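Local coordinates for protein 1,3-alpha-isomaltosidase (Kribbella flavida DSM 17836, PDB 5X3I) that hydrolyses alpha-1,3-glucosidic linkages in a cyclic tetrasaccharide formed from starch, releasing isomaltose as part of intracellular carbohydrate breakdown, at residues D575-L580 with V721-V726; R581-S586 with P624-F629. The protein carries 1 engineered substitution. All blocks are in the same frame, centred on the assembly; numbering follows the deposited sequence.

Contact 1 of 2, residues D575-L580 with V721-V726; sequences DAELYL and VPLEVV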
ATOM      1  N   ASP A 575       4.995   8.940  22.786  1.00 23.03           N
ATOM      2  CA  ASP A 575       5.714   8.942  24.052  1.00 21.25           C
ATOM      3  C   ASP A 575       7.055   8.217  23.897  1.00 22.41           C
ATOM      4  O   ASP A 575       7.268   7.480  22.934  1.00 23.53           O
ATOM      5  CB  ASP A 575       4.872   8.307  25.165  1.00 25.40           C
ATOM      6  CG  ASP A 575       4.458   6.892  24.849  1.00 26.54           C
ATOM      7  OD1 ASP A 575       5.212   5.961  25.184  1.00 29.36           O
ATOM      8  OD2 ASP A 575       3.376   6.708  24.256  1.00 37.57           O
ATOM      9  N   ALA A 576       7.969   8.466  24.829  1.00 24.04           N
ATOM     10  CA  ALA A 576       9.334   7.949  24.731  1.00 22.36           C
ATOM     11  C   ALA A 576       9.399   6.426  24.661  1.00 20.61           C
ATOM     12  O   ALA A 576      10.230   5.870  23.946  1.00 21.55           O
ATOM     13  CB  ALA A 576      10.171   8.455  25.901  1.00 19.81           C
ATOM     14  N   GLU A 577       8.527   5.750  25.398  1.00 21.19           N
ATOM     15  CA  GLU A 577       8.588   4.296  25.461  1.00 20.73           C
ATOM     16  C   GLU A 577       8.199   3.645  24.133  1.00 20.24           C
ATOM     17  O   GLU A 577       8.903   2.770  23.647  1.00 20.67           O
ATOM     18  CB  GLU A 577       7.696   3.759  26.588  1.00 19.85           C
ATOM     19  CG  GLU A 577       7.682   2.244  26.686  1.00 21.88           C
ATOM     20  CD  GLU A 577       6.794   1.734  27.814  1.00 26.32           C
ATOM     21  OE1 GLU A 577       5.924   2.494  28.273  1.00 26.95           O
ATOM     22  OE2 GLU A 577       6.963   0.574  28.233  1.00 28.18           O
ATOM     23  N   LEU A 578       7.081   4.064  23.557  1.00 20.01           N
ATOM     24  CA  LEU A 578       6.670   3.560  22.248  1.00 18.35           C
ATOM     25  C   LEU A 578       7.732   3.865  21.191  1.00 19.95           C
ATOM     26  O   LEU A 578       8.102   3.001  20.412  1.00 22.30           O
ATOM     27  CB  LEU A 578       5.328   4.161  21.827  1.00 17.68           C
ATOM     28  CG  LEU A 578       4.885   3.893  20.388  1.00 20.71           C
ATOM     29  CD1 LEU A 578       4.771   2.410  20.125  1.00 15.85           C
ATOM     30  CD2 LEU A 578       3.577   4.612  20.053  1.00 17.98           C
ATOM     31  N   TYR A 579       8.224   5.098  21.184  1.00 19.90           N
ATOM     32  CA  TYR A 579       9.214   5.521  20.192  1.00 18.21           C
ATOM     33  C   TYR A 579      10.453   4.624  20.233  1.00 17.47           C
ATOM     34  O   TYR A 579      10.881   4.105  19.210  1.00 19.58           O
ATOM     35  CB  TYR A 579       9.597   6.980  20.425  1.00 16.73           C
ATOM     36  CG  TYR A 579      10.494   7.603  19.370  1.00 16.72           C
ATOM     37  CD1 TYR A 579      10.018   7.878  18.094  1.00 15.64           C
ATOM     38  CD2 TYR A 579      11.802   7.947  19.668  1.00 15.90           C
ATOM     39  CE1 TYR A 579      10.834   8.470  17.138  1.00 16.08           C
ATOM     40  CE2 TYR A 579      12.625   8.542  18.725  1.00 16.42           C
ATOM     41  CZ  TYR A 579      12.138   8.800  17.460  1.00 15.73           C
ATOM     42  OH  TYR A 579      12.957   9.394  16.524  1.00 18.20           O
ATOM     43  N   LEU A 580      10.993   4.409  21.426  1.00 18.78           N
ATOM     44  CA  LEU A 580      12.218   3.625  21.577  1.00 19.32           C
ATOM     45  C   LEU A 580      12.000   2.128  21.379  1.00 16.99           C
ATOM     46  O   LEU A 580      12.881   1.447  20.882  1.00 17.71           O
ATOM     47  CB  LEU A 580      12.852   3.889  22.946  1.00 20.35           C
ATOM     48  CG  LEU A 580      13.470   5.286  23.058  1.00 18.49           C
ATOM     49  CD1 LEU A 580      13.811   5.615  24.495  1.00 18.31           C
ATOM     50  CD2 LEU A 580      14.706   5.395  22.165  1.00 17.48           C
ATOM     51  N   VAL A 721      14.126  -6.542  29.642  1.00 27.30           N
ATOM     52  CA  VAL A 721      14.054  -5.628  28.516  1.00 24.00           C
ATOM     53  C   VAL A 721      13.998  -4.167  28.944  1.00 23.22           C
ATOM     54  O   VAL A 721      12.972  -3.510  28.819  1.00 26.78           O
ATOM     55  CB  VAL A 721      12.849  -5.952  27.615  1.00 25.11           C
ATOM     56  CG1 VAL A 721      13.170  -7.145  26.742  1.00 23.92           C
ATOM     57  CG2 VAL A 721      11.598  -6.215  28.448  1.00 26.23           C
ATOM     58  N   PRO A 722      15.132  -3.636  29.422  1.00 25.68           N
ATOM     59  CA  PRO A 722      15.235  -2.185  29.580  1.00 27.76           C
ATOM     60  C   PRO A 722      15.164  -1.555  28.194  1.00 25.08           C
ATOM     61  O   PRO A 722      15.301  -2.279  27.221  1.00 24.34           O
ATOM     62  CB  PRO A 722      16.607  -1.997  30.218  1.00 25.22           C
ATOM     63  CG  PRO A 722      17.390  -3.168  29.736  1.00 25.23           C
ATOM     64  CD  PRO A 722      16.412  -4.308  29.698  1.00 23.10           C
ATOM     65  N   LEU A 723      14.929  -0.255  28.098  1.00 24.84           N
ATOM     66  CA  LEU A 723      14.711   0.368  26.793  1.00 22.64           C
ATOM     67  C   LEU A 723      15.878   0.194  25.810  1.00 25.28           C
ATOM     68  O   LEU A 723      15.689   0.277  24.605  1.00 25.31           O
ATOM     69  CB  LEU A 723      14.388   1.850  26.976  1.00 24.20           C
ATOM     70  CG  LEU A 723      13.015   2.075  27.623  1.00 28.88           C
ATOM     71  CD1 LEU A 723      12.652   3.538  27.746  1.00 24.89           C
ATOM     72  CD2 LEU A 723      11.948   1.347  26.830  1.00 25.08           C
ATOM     73  N   GLU A 724      17.074  -0.100  26.302  1.00 26.28           N
ATOM     74  CA  GLU A 724      18.204  -0.213  25.392  1.00 26.68           C
ATOM     75  C   GLU A 724      18.289  -1.603  24.770  1.00 26.52           C
ATOM     76  O   GLU A 724      19.186  -1.881  23.988  1.00 25.59           O
ATOM     77  CB  GLU A 724      19.520   0.124  26.100  1.00 29.31           C
ATOM     78  CG  GLU A 724      19.960  -0.879  27.141  1.00 30.75           C
ATOM     79  CD  GLU A 724      19.615  -0.449  28.552  1.00 39.13           C
ATOM     80  OE1 GLU A 724      20.228  -0.994  29.493  1.00 46.24           O
ATOM     81  OE2 GLU A 724      18.736   0.429  28.724  1.00 37.43           O
ATOM     82  N   VAL A 725      17.347  -2.470  25.115  1.00 23.46           N
ATOM     83  CA  VAL A 725      17.378  -3.846  24.637  1.00 22.51           C
ATOM     84  C   VAL A 725      16.092  -4.245  23.917  1.00 20.79           C
ATOM     85  O   VAL A 725      14.996  -3.934  24.367  1.00 24.29           O
ATOM     86  CB  VAL A 725      17.631  -4.823  25.819  1.00 28.06           C
ATOM     87  CG1 VAL A 725      17.177  -6.245  25.487  1.00 26.57           C
ATOM     88  CG2 VAL A 725      19.096  -4.807  26.219  1.00 27.51           C
ATOM     89  N   VAL A 726      16.243  -4.905  22.776  1.00 22.00           N
ATOM     90  CA  VAL A 726      15.166  -5.700  22.205  1.00 20.56           C
ATOM     91  C   VAL A 726      15.769  -7.078  22.072  1.00 20.25           C
ATOM     92  O   VAL A 726      16.922  -7.199  21.669  1.00 23.50           O
ATOM     93  CB  VAL A 726      14.670  -5.168  20.825  1.00 20.60           C
ATOM     94  CG1 VAL A 726      15.837  -4.933  19.854  1.00 18.67           C
ATOM     95  CG2 VAL A 726      13.669  -6.122  20.199  1.00 18.70           C
TER
HETATM   96  O   HOH W   1      13.658  -0.114  23.143  1.00 20.83           O
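Leu580 and Leu723 meet methyl to methyl, with CD1 of Leu580 4.0 Å from CD1 of Leu723, and the two side chains cross at about a right angle. Each holds its CG anti to its own carbonyl carbon (chi1 -71° and -69°), a conformation that carries the branched end outward from the backbone toward the other segment. Leucine suits both places because a forked apolar end can touch a neighbour with one methyl and turn the other elsewhere. Leu723 does this with CD2, which lies 4.4 Å from CG of Glu577, a looser contact against the aliphatic part of that residue. With chi1 and chi2 both anti, Glu577 sets this CG beside the leucine and carries its carboxylate on to Gly690, whose backbone N bonds OE2. No direct hydrogen bond joins the two segments; a water lies between Leu580 O and Leu723 O, but one of its bonds is weak and the other unusually short, leaving the bridge doubtful in detail.

Each side has its own internal bonds. The Asp575 side chain, at the N-cap, accepts through OD1 from Leu578 N at 3.1 Å, nearly straight at 173°, with the N-H arriving from above the carboxylate plane; aspartate suits the position because its short carboxylate reaches back to an N-H of the first turn. On the loop side, Pro722 to Val725 form a type I turn closed by Val725 N to Pro722 O, which presents Leu723 at its second position.

In the fold, the first turn of helix 576-586 in the TIM barrel thus meets the loop between strands 715-720 and 728-731 of the C-terminal domain. Helix 622-650 borders the same site, its Leu625 touching Leu723, while helices 610-617 and 541-556 pack against Tyr579 and Leu578.

Contact 2 of 2, residues R581-S586 with P624-F629; sequences RAAAAS and PLFRRF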
ATOM      1  N   ARG A 581      10.834   1.612  21.763  1.00 19.89           N
ATOM      2  CA  ARG A 581      10.507   0.224  21.431  1.00 17.76           C
ATOM      3  C   ARG A 581      10.427   0.076  19.913  1.00 15.30           C
ATOM      4  O   ARG A 581      10.947  -0.868  19.348  1.00 14.79           O
ATOM      5  CB  ARG A 581       9.183  -0.223  22.068  1.00 17.86           C
ATOM      6  CG  ARG A 581       9.181  -0.309  23.594  1.00 20.87           C
ATOM      7  CD  ARG A 581      10.304  -1.176  24.144  1.00 19.25           C
ATOM      8  NE  ARG A 581      10.038  -1.576  25.523  1.00 23.37           N
ATOM      9  CZ  ARG A 581      10.935  -2.116  26.337  1.00 23.34           C
ATOM     10  NH1 ARG A 581      12.177  -2.311  25.919  1.00 23.49           N
ATOM     11  NH2 ARG A 581      10.597  -2.448  27.573  1.00 25.96           N
ATOM     12  N   ALA A 582       9.759   1.022  19.267  1.00 16.95           N
ATOM     13  CA  ALA A 582       9.638   1.007  17.816  1.00 14.57           C
ATOM     14  C   ALA A 582      11.006   1.133  17.158  1.00 15.89           C
ATOM     15  O   ALA A 582      11.340   0.365  16.270  1.00 17.96           O
ATOM     16  CB  ALA A 582       8.730   2.122  17.345  1.00 15.83           C
ATOM     17  N   ALA A 583      11.786   2.111  17.609  1.00 16.65           N
ATOM     18  CA  ALA A 583      13.101   2.364  17.028  1.00 16.44           C
ATOM     19  C   ALA A 583      14.001   1.139  17.146  1.00 18.52           C
ATOM     20  O   ALA A 583      14.679   0.779  16.192  1.00 15.41           O
ATOM     21  CB  ALA A 583      13.754   3.571  17.686  1.00 18.69           C
ATOM     22  N   ALA A 584      13.994   0.495  18.309  1.00 19.08           N
ATOM     23  CA  ALA A 584      14.856  -0.660  18.528  1.00 15.13           C
ATOM     24  C   ALA A 584      14.512  -1.818  17.604  1.00 15.49           C
ATOM     25  O   ALA A 584      15.398  -2.407  16.997  1.00 16.93           O
ATOM     26  CB  ALA A 584      14.789  -1.107  19.967  1.00 16.76           C
ATOM     27  N   ALA A 585      13.226  -2.141  17.488  1.00 17.15           N
ATOM     28  CA  ALA A 585      12.804  -3.220  16.606  1.00 17.53           C
ATOM     29  C   ALA A 585      13.093  -2.873  15.153  1.00 14.02           C
ATOM     30  O   ALA A 585      13.484  -3.725  14.372  1.00 16.46           O
ATOM     31  CB  ALA A 585      11.301  -3.526  16.795  1.00 14.24           C
ATOM     32  N   SER A 586      12.905  -1.610  14.798  1.00 16.71           N
ATOM     33  CA  SER A 586      13.052  -1.182  13.406  1.00 15.28           C
ATOM     34  C   SER A 586      14.499  -1.260  12.916  1.00 17.30           C
ATOM     35  O   SER A 586      14.743  -1.511  11.739  1.00 17.03           O
ATOM     36  CB  SER A 586      12.521   0.234  13.230  1.00 15.08           C
ATOM     37  OG  SER A 586      11.136   0.271  13.481  1.00 17.55           O
ATOM     38  N   PRO A 624      20.189   9.488  23.289  1.00 20.27           N
ATOM     39  CA  PRO A 624      21.301   8.534  23.385  1.00 20.47           C
ATOM     40  C   PRO A 624      20.932   7.110  22.983  1.00 18.97           C
ATOM     41  O   PRO A 624      21.728   6.428  22.355  1.00 20.61           O
ATOM     42  CB  PRO A 624      21.681   8.580  24.870  1.00 25.55           C
ATOM     43  CG  PRO A 624      21.144   9.851  25.367  1.00 25.81           C
ATOM     44  CD  PRO A 624      19.893  10.090  24.600  1.00 20.58           C
ATOM     45  N   LEU A 625      19.736   6.662  23.336  1.00 19.46           N
ATOM     46  CA  LEU A 625      19.364   5.301  22.997  1.00 19.36           C
ATOM     47  C   LEU A 625      19.069   5.164  21.501  1.00 19.04           C
ATOM     48  O   LEU A 625      19.464   4.186  20.883  1.00 19.42           O
ATOM     49  CB  LEU A 625      18.172   4.839  23.828  1.00 19.30           C
ATOM     50  CG  LEU A 625      18.458   4.614  25.315  1.00 23.18           C
ATOM     51  CD1 LEU A 625      17.260   3.955  25.991  1.00 22.51           C
ATOM     52  CD2 LEU A 625      19.702   3.777  25.504  1.00 22.36           C
ATOM     53  N   PHE A 626      18.394   6.151  20.919  1.00 19.67           N
ATOM     54  CA  PHE A 626      18.161   6.120  19.483  1.00 17.40           C
ATOM     55  C   PHE A 626      19.503   6.098  18.756  1.00 16.97           C
ATOM     56  O   PHE A 626      19.685   5.328  17.829  1.00 17.60           O
ATOM     57  CB  PHE A 626      17.323   7.306  19.018  1.00 16.46           C
ATOM     58  CG  PHE A 626      16.872   7.204  17.589  1.00 15.96           C
ATOM     59  CD1 PHE A 626      15.596   6.742  17.283  1.00 14.96           C
ATOM     60  CD2 PHE A 626      17.716   7.567  16.546  1.00 16.71           C
ATOM     61  CE1 PHE A 626      15.164   6.646  15.974  1.00 12.61           C
ATOM     62  CE2 PHE A 626      17.294   7.476  15.227  1.00 15.73           C
ATOM     63  CZ  PHE A 626      16.010   7.012  14.935  1.00 11.65           C
ATOM     64  N   ARG A 627      20.437   6.934  19.205  1.00 20.27           N
ATOM     65  CA  ARG A 627      21.784   6.968  18.635  1.00 17.58           C
ATOM     66  C   ARG A 627      22.430   5.587  18.675  1.00 16.73           C
ATOM     67  O   ARG A 627      23.010   5.152  17.685  1.00 21.39           O
ATOM     68  CB  ARG A 627      22.662   7.994  19.365  1.00 16.92           C
ATOM     69  CG  ARG A 627      24.058   8.176  18.769  1.00 15.46           C
ATOM     70  CD  ARG A 627      24.709   9.494  19.253  1.00 18.95           C
ATOM     71  NE  ARG A 627      24.650   9.616  20.702  1.00 23.07           N
ATOM     72  CZ  ARG A 627      24.347  10.722  21.371  1.00 20.55           C
ATOM     73  NH1 ARG A 627      24.089  11.857  20.741  1.00 19.14           N
ATOM     74  NH2 ARG A 627      24.314  10.688  22.693  1.00 24.73           N
ATOM     75  N   ARG A 628      22.318   4.896  19.804  1.00 19.04           N
ATOM     76  CA  ARG A 628      22.839   3.531  19.900  1.00 17.48           C
ATOM     77  C   ARG A 628      22.226   2.618  18.849  1.00 14.72           C
ATOM     78  O   ARG A 628      22.929   1.872  18.181  1.00 18.07           O
ATOM     79  CB  ARG A 628      22.593   2.933  21.282  1.00 18.74           C
ATOM     80  CG  ARG A 628      23.490   3.461  22.370  1.00 29.95           C
ATOM     81  CD  ARG A 628      23.606   2.432  23.487  1.00 40.79           C
ATOM     82  NE  ARG A 628      23.492   3.027  24.814  1.00 48.96           N
ATOM     83  CZ  ARG A 628      23.290   2.326  25.924  1.00 50.09           C
ATOM     84  NH1 ARG A 628      23.177   1.005  25.865  1.00 46.62           N
ATOM     85  NH2 ARG A 628      23.195   2.945  27.092  1.00 50.46           N
ATOM     86  N   PHE A 629      20.910   2.684  18.706  1.00 18.49           N
ATOM     87  CA  PHE A 629      20.216   1.852  17.732  1.00 18.65           C
ATOM     88  C   PHE A 629      20.695   2.171  16.321  1.00 14.90           C
ATOM     89  O   PHE A 629      20.995   1.273  15.547  1.00 17.33           O
ATOM     90  CB  PHE A 629      18.699   2.045  17.836  1.00 17.66           C
ATOM     91  CG  PHE A 629      18.130   1.687  19.186  1.00 19.77           C
ATOM     92  CD1 PHE A 629      18.668   0.661  19.931  1.00 21.56           C
ATOM     93  CD2 PHE A 629      17.059   2.380  19.704  1.00 19.68           C
ATOM     94  CE1 PHE A 629      18.150   0.339  21.164  1.00 21.64           C
ATOM     95  CE2 PHE A 629      16.538   2.056  20.939  1.00 22.41           C
ATOM     96  CZ  PHE A 629      17.086   1.036  21.663  1.00 20.04           C
TER
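The Phe629 ring is sandwiched: CB of Ala584 lies over one face, 3.8 Å from the ring centroid and 19° off its normal, a CH-pi contact, while the carbonyl oxygen of Leu625 sits on the opposite face, 3.2 Å above the ring plane and offset toward the rim. Ala583 CB comes obliquely to this ring, 4.1 Å from Phe629 CD2, and obliquely again to Phe626, where its nearest atom is CD1 at 3.7 Å. Both rings border this methyl; Phe626 swings CG anti to the backbone N (chi1 -171°), which brings CD1 and CE1 close to it.

Helix 576-586 connects barrel strands 562-565 and 591-593, and helix 622-650 comes after strand 591-593 and helix 610-617; packed side by side, the two are consistent with neighbouring helices of the (beta/alpha)8 outer layer. Their segments run almost parallel, at 11°, with axes 9.5 Å apart. Small alanines on one helix leave room for bulky rings from the other. Farther along, Ser586 OG folds back to donate to Ala582 O at 2.8 Å, from above the carbonyl plane; that oxygen also accepts from Ser586 N, and OG bonds Trp564 NE1 on strand 562-565.

In the fold
Both contacts draw on helix 576-586, contact 1 through its first turn and contact 2 through the rest of the helix, and their centres lie about 7 Å apart. Arg581 ties the two together: its NH2 is 2.9 Å from Val721 O, a probable hydrogen bond that links the barrel helix to the loop, with NH1 in a weak bond to Pro722 O. Packing adds Leu723 O, 3.3 Å from Phe629 CZ, and Tyr579 OH, 3.6 Å from Phe626 CE1. Both contacts, one within the barrel and one at its border, lie away from the active-site positions: Glu474, assigned by similarity, the probable proton donor Asp536 and Ala471, an engineered replacement of the inferred nucleophile.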